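Local structure of endonuclease and methylase LlaGI (Lactococcus lactis, 5FFJ) at residues D1188-A1193 / V1340-P1345; E1334-Y1339 / V1388-L1393. The protein is a Type ISP restriction-modification enzyme that recognises a DNA sequence and probably methylates it, or cleaves DNA after movement driven by its helicase-like ATPase. One frame throughout, in Å; residues are numbered along the deposited sequence.

Contact 1 of 2, residues D1188-A1193 / V1340-P1345. With nucleotides of chain C.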
loop_
_atom_site.group_PDB
_atom_site.type_symbol
_atom_site.label_atom_id
_atom_site.label_comp_id
_atom_site.label_asym_id
_atom_site.label_seq_id
_atom_site.Cartn_x
_atom_site.Cartn_y
_atom_site.Cartn_z
ATOM N N ASP A 1188 0.888 -3.136 -26.993
ATOM C CA ASP A 1188 0.196 -1.956 -26.478
ATOM C C ASP A 1188 -1.284 -2.172 -26.688
ATOM O O ASP A 1188 -1.694 -2.711 -27.715
ATOM C CB ASP A 1188 0.628 -0.671 -27.193
ATOM C CG ASP A 1188 1.680 0.120 -26.426
ATOM O OD1 ASP A 1188 1.636 0.144 -25.178
ATOM O OD2 ASP A 1188 2.541 0.741 -27.085
ATOM N N LYS A 1189 -2.086 -1.732 -25.729
ATOM C CA LYS A 1189 -3.530 -1.829 -25.852
ATOM C C LYS A 1189 -4.074 -0.637 -26.629
ATOM O O LYS A 1189 -5.115 -0.731 -27.277
ATOM C CB LYS A 1189 -4.178 -1.908 -24.473
ATOM C CG LYS A 1189 -3.723 -3.098 -23.639
ATOM C CD LYS A 1189 -4.604 -3.281 -22.417
ATOM C CE LYS A 1189 -4.198 -4.516 -21.639
ATOM N NZ LYS A 1189 -5.188 -4.903 -20.593
ATOM N N ALA A 1190 -3.363 0.485 -26.565
ATOM C CA ALA A 1190 -3.736 1.665 -27.333
ATOM C C ALA A 1190 -3.507 1.415 -28.818
ATOM O O ALA A 1190 -2.806 0.476 -29.193
ATOM C CB ALA A 1190 -2.945 2.872 -26.869
ATOM N N ASP A 1191 -4.101 2.255 -29.660
ATOM C CA ASP A 1191 -3.965 2.111 -31.105
ATOM C C ASP A 1191 -2.527 2.340 -31.558
ATOM O O ASP A 1191 -1.779 3.097 -30.938
ATOM C CB ASP A 1191 -4.896 3.083 -31.830
ATOM C CG ASP A 1191 -6.354 2.861 -31.483
ATOM O OD1 ASP A 1191 -6.705 1.736 -31.066
ATOM O OD2 ASP A 1191 -7.150 3.812 -31.627
ATOM N N PHE A 1192 -2.152 1.681 -32.650
ATOM C CA PHE A 1192 -0.803 1.784 -33.189
ATOM C C PHE A 1192 -0.508 3.194 -33.692
ATOM O O PHE A 1192 -1.322 3.797 -34.390
ATOM C CB PHE A 1192 -0.606 0.771 -34.322
ATOM C CG PHE A 1192 0.756 0.826 -34.956
ATOM C CD1 PHE A 1192 1.809 0.098 -34.428
ATOM C CD2 PHE A 1192 0.984 1.605 -36.077
ATOM C CE1 PHE A 1192 3.062 0.147 -35.007
ATOM C CE2 PHE A 1192 2.236 1.659 -36.660
ATOM C CZ PHE A 1192 3.276 0.928 -36.124
ATOM N N ALA A 1193 0.665 3.706 -33.330
ATOM C CA ALA A 1193 1.116 5.019 -33.776
ATOM C C ALA A 1193 2.604 4.984 -34.100
ATOM O O ALA A 1193 3.318 4.067 -33.688
ATOM C CB ALA A 1193 0.834 6.069 -32.713
ATOM N N VAL A 1340 -3.445 11.560 -32.820
ATOM C CA VAL A 1340 -3.116 10.883 -31.574
ATOM C C VAL A 1340 -1.844 10.050 -31.695
ATOM O O VAL A 1340 -1.657 9.310 -32.664
ATOM C CB VAL A 1340 -4.287 9.978 -31.133
ATOM C CG1 VAL A 1340 -3.827 8.902 -30.155
ATOM C CG2 VAL A 1340 -5.396 10.822 -30.518
ATOM N N VAL A 1341 -0.978 10.184 -30.694
ATOM C CA VAL A 1341 0.195 9.331 -30.549
ATOM C C VAL A 1341 0.043 8.604 -29.214
ATOM O O VAL A 1341 -0.191 9.230 -28.178
ATOM C CB VAL A 1341 1.520 10.133 -30.616
ATOM C CG1 VAL A 1341 1.467 11.365 -29.723
ATOM C CG2 VAL A 1341 2.707 9.248 -30.249
ATOM N N ASN A 1342 0.179 7.282 -29.260
ATOM C CA ASN A 1342 -0.296 6.405 -28.198
ATOM C C ASN A 1342 -1.823 6.527 -28.177
ATOM O O ASN A 1342 -2.460 6.335 -29.215
ATOM C CB ASN A 1342 0.354 6.753 -26.850
ATOM C CG ASN A 1342 0.382 5.573 -25.890
ATOM O OD1 ASN A 1342 0.175 4.427 -26.289
ATOM N ND2 ASN A 1342 0.653 5.849 -24.616
ATOM N N GLY A 1343 -2.413 6.853 -27.028
ATOM C CA GLY A 1343 -3.847 7.087 -26.950
ATOM C C GLY A 1343 -4.184 8.547 -26.689
ATOM O O GLY A 1343 -5.346 8.895 -26.470
ATOM N N ARG A 1344 -3.167 9.405 -26.726
ATOM C CA ARG A 1344 -3.311 10.806 -26.329
ATOM C C ARG A 1344 -3.045 11.765 -27.489
ATOM O O ARG A 1344 -2.105 11.555 -28.257
ATOM C CB ARG A 1344 -2.354 11.114 -25.176
ATOM C CG ARG A 1344 -2.550 12.479 -24.540
ATOM C CD ARG A 1344 -1.603 12.680 -23.369
ATOM N NE ARG A 1344 -1.766 11.644 -22.351
ATOM C CZ ARG A 1344 -0.980 11.507 -21.288
ATOM N NH1 ARG A 1344 0.034 12.337 -21.096
ATOM N NH2 ARG A 1344 -1.204 10.534 -20.416
ATOM N N PRO A 1345 -3.872 12.822 -27.628
ATOM C CA PRO A 1345 -3.587 13.820 -28.668
ATOM C C PRO A 1345 -2.235 14.507 -28.472
ATOM O O PRO A 1345 -1.773 14.646 -27.339
ATOM C CB PRO A 1345 -4.740 14.825 -28.524
ATOM C CG PRO A 1345 -5.832 14.062 -27.868
ATOM C CD PRO A 1345 -5.148 13.102 -26.941
ATOM P P DT C 14 0.108 8.254 -17.928
ATOM O OP1 DT C 14 0.039 9.722 -18.133
ATOM O OP2 DT C 14 0.221 7.356 -19.100
ATOM O "O5'" DT C 14 1.311 7.939 -16.924
ATOM C "C5'" DT C 14 1.358 8.601 -15.661
ATOM C "C4'" DT C 14 2.664 8.317 -14.942
ATOM O "O4'" DT C 14 2.604 7.005 -14.306
ATOM C "C3'" DT C 14 3.902 8.284 -15.842
ATOM O "O3'" DT C 14 5.000 8.937 -15.198
ATOM C "C2'" DT C 14 4.134 6.789 -16.028
ATOM C "C1'" DT C 14 3.760 6.274 -14.652
ATOM N N1 DT C 14 3.454 4.799 -14.561
ATOM C C2 DT C 14 3.939 4.079 -13.489
ATOM O O2 DT C 14 4.621 4.570 -12.609
ATOM N N3 DT C 14 3.598 2.754 -13.482
ATOM C C4 DT C 14 2.834 2.084 -14.417
ATOM O O4 DT C 14 2.584 0.887 -14.320
ATOM C C5 DT C 14 2.349 2.892 -15.514
ATOM C C7 DT C 14 1.506 2.274 -16.595
ATOM C C6 DT C 14 2.676 4.197 -15.532
#
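Two alanine methyls of the loop 1188-1193 are laid against the tip of a tight beta hairpin, in which strands 1340-1341 and 1344-1345 are joined by a type II' turn. At the snug end Ala1193, a buried residue, directs its methyl onto the turn backbone: CB lies 3.7 Å from Asn1342 N and 4.0 Å from Val1341 CA. Val1341 turns its own CB away, so this meeting is mostly methyl against main chain, and the small residue suits the place, since its methyl lies directly on main-chain atoms. Ala1193 itself is fixed to strand 1180-1184 by bonds to Ser1184.

Asn1342 stands at the turn position that needs a positive phi, 65° here, a position most often held by glycine, which asparagine tolerates better than most other residues. Its CB points away from the loop, yet with CG anti to the backbone N the amide swings back, and OD1 comes to 3.5 Å from Ala1190 CB. The same methyl reaches Gly1343 N at 4.0 Å.

Toward solvent the fit loosens. Asp1191 is exposed and approaches the hairpin mainly through its carbonyl, with Asp1191 O 3.7 Å from Asn1342 O, while Lys1189 leads away to a salt bridge with Asp953.

Beyond the turn Arg1344 runs extended as far as its bend at chi3 (-57°). Its NH2 then donates to OP1 of DT14 of chain C at 2.7 Å, with an N-H...O angle of 158° and the phosphate oxygen at the guanidinium edge. Asp1352 takes NH1 in a salt bridge and Trp1349 forms a cation-pi contact with the group, which together would steady its orientation. Loop and hairpin thus join by van der Waals packing without mutual hydrogen bonds, and the charged chemistry goes to the DNA backbone, a phosphate contact that in itself reads no base.

Contact 2 of 2, residues E1334-Y1339 / V1388-L1393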
loop_
_atom_site.group_PDB
_atom_site.type_symbol
_atom_site.label_atom_id
_atom_site.label_comp_id
_atom_site.label_asym_id
_atom_site.label_seq_id
_atom_site.Cartn_x
_atom_site.Cartn_y
_atom_site.Cartn_z
ATOM N N GLU A 1334 -11.171 21.978 -32.999
ATOM C CA GLU A 1334 -11.398 20.820 -32.146
ATOM C C GLU A 1334 -10.941 19.518 -32.803
ATOM O O GLU A 1334 -10.719 18.521 -32.115
ATOM C CB GLU A 1334 -12.879 20.723 -31.772
ATOM C CG GLU A 1334 -13.367 21.871 -30.897
ATOM C CD GLU A 1334 -14.859 21.814 -30.629
ATOM O OE1 GLU A 1334 -15.353 22.644 -29.837
ATOM O OE2 GLU A 1334 -15.538 20.939 -31.207
ATOM N N ARG A 1335 -10.794 19.521 -34.125
ATOM C CA ARG A 1335 -10.408 18.302 -34.831
ATOM C C ARG A 1335 -8.913 18.023 -34.693
ATOM O O ARG A 1335 -8.455 16.914 -34.969
ATOM C CB ARG A 1335 -10.792 18.385 -36.315
ATOM C CG ARG A 1335 -9.810 19.148 -37.205
ATOM C CD ARG A 1335 -10.026 18.839 -38.680
ATOM N NE ARG A 1335 -9.879 17.412 -38.968
ATOM C CZ ARG A 1335 -9.318 16.907 -40.064
ATOM N NH1 ARG A 1335 -8.832 17.704 -41.010
ATOM N NH2 ARG A 1335 -9.240 15.592 -40.217
ATOM N N ALA A 1336 -8.153 19.033 -34.281
ATOM C CA ALA A 1336 -6.712 18.882 -34.107
ATOM C C ALA A 1336 -6.398 17.824 -33.052
ATOM O O ALA A 1336 -5.308 17.251 -33.034
ATOM C CB ALA A 1336 -6.083 20.211 -33.723
ATOM N N TYR A 1337 -7.363 17.568 -32.176
ATOM C CA TYR A 1337 -7.197 16.587 -31.112
ATOM C C TYR A 1337 -7.415 15.164 -31.619
ATOM O O TYR A 1337 -7.305 14.201 -30.857
ATOM C CB TYR A 1337 -8.160 16.893 -29.965
ATOM C CG TYR A 1337 -7.894 18.220 -29.291
ATOM C CD1 TYR A 1337 -8.283 19.415 -29.882
ATOM C CD2 TYR A 1337 -7.255 18.277 -28.061
ATOM C CE1 TYR A 1337 -8.037 20.628 -29.269
ATOM C CE2 TYR A 1337 -7.009 19.484 -27.439
ATOM C CZ TYR A 1337 -7.403 20.656 -28.044
ATOM O OH TYR A 1337 -7.161 21.861 -27.424
ATOM N N GLU A 1338 -7.722 15.033 -32.905
ATOM C CA GLU A 1338 -7.887 13.720 -33.518
ATOM C C GLU A 1338 -6.530 13.082 -33.798
ATOM O O GLU A 1338 -6.408 11.859 -33.815
ATOM C CB GLU A 1338 -8.700 13.818 -34.812
ATOM C CG GLU A 1338 -10.147 14.235 -34.600
ATOM C CD GLU A 1338 -10.932 14.320 -35.896
ATOM O OE1 GLU A 1338 -10.380 13.951 -36.955
ATOM O OE2 GLU A 1338 -12.104 14.753 -35.856
ATOM N N TYR A 1339 -5.512 13.911 -34.018
ATOM C CA TYR A 1339 -4.159 13.398 -34.210
ATOM C C TYR A 1339 -3.618 12.876 -32.891
ATOM O O TYR A 1339 -3.356 13.648 -31.969
ATOM C CB TYR A 1339 -3.222 14.467 -34.770
ATOM C CG TYR A 1339 -1.791 13.985 -34.883
ATOM C CD1 TYR A 1339 -1.486 12.823 -35.580
ATOM C CD2 TYR A 1339 -0.747 14.684 -34.288
ATOM C CE1 TYR A 1339 -0.186 12.369 -35.684
ATOM C CE2 TYR A 1339 0.562 14.237 -34.389
ATOM C CZ TYR A 1339 0.834 13.078 -35.088
ATOM O OH TYR A 1339 2.129 12.622 -35.199
ATOM N N VAL A 1388 0.755 21.175 -36.569
ATOM C CA VAL A 1388 1.324 19.874 -36.899
ATOM C C VAL A 1388 0.210 18.836 -36.899
ATOM O O VAL A 1388 0.126 18.000 -37.798
ATOM C CB VAL A 1388 2.426 19.457 -35.904
ATOM C CG1 VAL A 1388 2.770 17.974 -36.059
ATOM C CG2 VAL A 1388 3.669 20.311 -36.096
ATOM N N SER A 1389 -0.638 18.896 -35.877
ATOM C CA SER A 1389 -1.798 18.017 -35.779
ATOM C C SER A 1389 -2.733 18.177 -36.979
ATOM O O SER A 1389 -3.104 17.193 -37.620
ATOM C CB SER A 1389 -2.563 18.293 -34.485
ATOM O OG SER A 1389 -1.978 17.618 -33.386
ATOM N N MET A 1390 -3.113 19.417 -37.273
ATOM C CA MET A 1390 -4.008 19.697 -38.391
ATOM C C MET A 1390 -3.386 19.260 -39.709
ATOM O O MET A 1390 -4.053 18.668 -40.559
ATOM C CB MET A 1390 -4.348 21.186 -38.451
ATOM C CG MET A 1390 -5.178 21.681 -37.282
ATOM S SD MET A 1390 -6.822 20.947 -37.216
ATOM C CE MET A 1390 -7.559 21.607 -38.710
ATOM N N ARG A 1391 -2.100 19.554 -39.873
ATOM C CA ARG A 1391 -1.401 19.238 -41.112
ATOM C C ARG A 1391 -1.236 17.732 -41.301
ATOM O O ARG A 1391 -1.350 17.231 -42.420
ATOM C CB ARG A 1391 -0.032 19.923 -41.139
ATOM C CG ARG A 1391 0.799 19.627 -42.383
ATOM C CD ARG A 1391 0.076 20.040 -43.656
ATOM N NE ARG A 1391 0.861 19.753 -44.852
ATOM C CZ ARG A 1391 0.372 19.771 -46.088
ATOM N NH1 ARG A 1391 1.161 19.495 -47.117
ATOM N NH2 ARG A 1391 -0.905 20.058 -46.298
ATOM N N THR A 1392 -0.971 17.015 -40.212
ATOM C CA THR A 1392 -0.742 15.575 -40.283
ATOM C C THR A 1392 -1.987 14.854 -40.784
ATOM O O THR A 1392 -1.906 13.978 -41.646
ATOM C CB THR A 1392 -0.340 15.001 -38.911
ATOM O OG1 THR A 1392 0.814 15.688 -38.419
ATOM C CG2 THR A 1392 -0.021 13.519 -39.014
ATOM N N LEU A 1393 -3.138 15.235 -40.243
ATOM C CA LEU A 1393 -4.402 14.613 -40.614
ATOM C C LEU A 1393 -4.700 14.845 -42.090
ATOM O O LEU A 1393 -5.165 13.941 -42.784
ATOM C CB LEU A 1393 -5.537 15.157 -39.746
ATOM C CG LEU A 1393 -5.352 14.947 -38.241
ATOM C CD1 LEU A 1393 -6.086 16.022 -37.461
ATOM C CD2 LEU A 1393 -5.834 13.566 -37.834
#
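Tyr1339 carries the centre of this buried contact, lying along one side of helix 1377-1398 between Ser1389, Thr1392 and Leu1393. Its CB points at the helix and sits 4.1 Å from Leu1393 CG, with the CB of Ser1389 nearby. CG, anti to the backbone N (chi1 176°), is neighboured by Ser1389 CA and OG. From there the ring divides its partners: CD2 meets Ser1389 OG at 3.3 Å, the hydroxyl lying at the ring edge, whereas on the other side CD1 and then CE1 pass the Thr1392 methyl, Tyr1339 CE1 to Thr1392 CG2 being 3.5 Å. CZ still touches that methyl. Thr1392 CB stands over one ring face in a CH-pi contact, 4.2 Å from the centroid and 13° off the normal.

An alanine in place of Tyr1339 would remove the ring lying against Thr1392 and Ser1389, and would probably loosen the seating of the loop on the helix.

The loop 1334-1339, part of the C-terminal specificity domain, coils through short turns (Glu1338 N bonds to Arg1335 O) before entering the hairpin that follows, and the helix offers it positions 1389, 1390, 1392 and 1393 from successive turns. Beta-branched Thr1392 suits its place by doing two jobs: while CB and CG2 face the tyrosine, OG1 bonds back to Val1388 O, which also accepts from Thr1392 N, and His1284 bonds to the same hydroxyl.

Small Ala1336 lets the backbones come close, its CB 3.6 Å from Met1390 SD. Bent at chi2 and chi3, the flexible methionine also crosses Arg1335 obliquely, Met1390 SD lying 3.5 Å from Arg1335 CG. Leu1393 covers one face of the Arg1335 guanidinium, with Leu1393 CB 3.8 Å from Arg1335 NH2, while Glu1338 OE1 lies at its edge in a long salt bridge.

Overall arrangement
Following the chain, the loop 1188-1193, between strands 1180-1184 and 1194-1197 of an antiparallel sheet, comes first; contact 1 closes on it when the hairpin 1340-1345 arrives, 146 residues later. Just before that, segment 1334-1339 has already opened contact 2, which is completed by helix 1377-1398, with 48 residues between its two segments. The two closures therefore cross, and their segments 1334-1339 and 1340-1345 follow one another directly in the chain. Their centres are 14 Å apart, and they touch where Pro1345 packs on the carbonyls of Tyr1337 and Tyr1339. Together they place the DNA-contacting hairpin between the sheet loop on one hand and the C-terminal helix on the other.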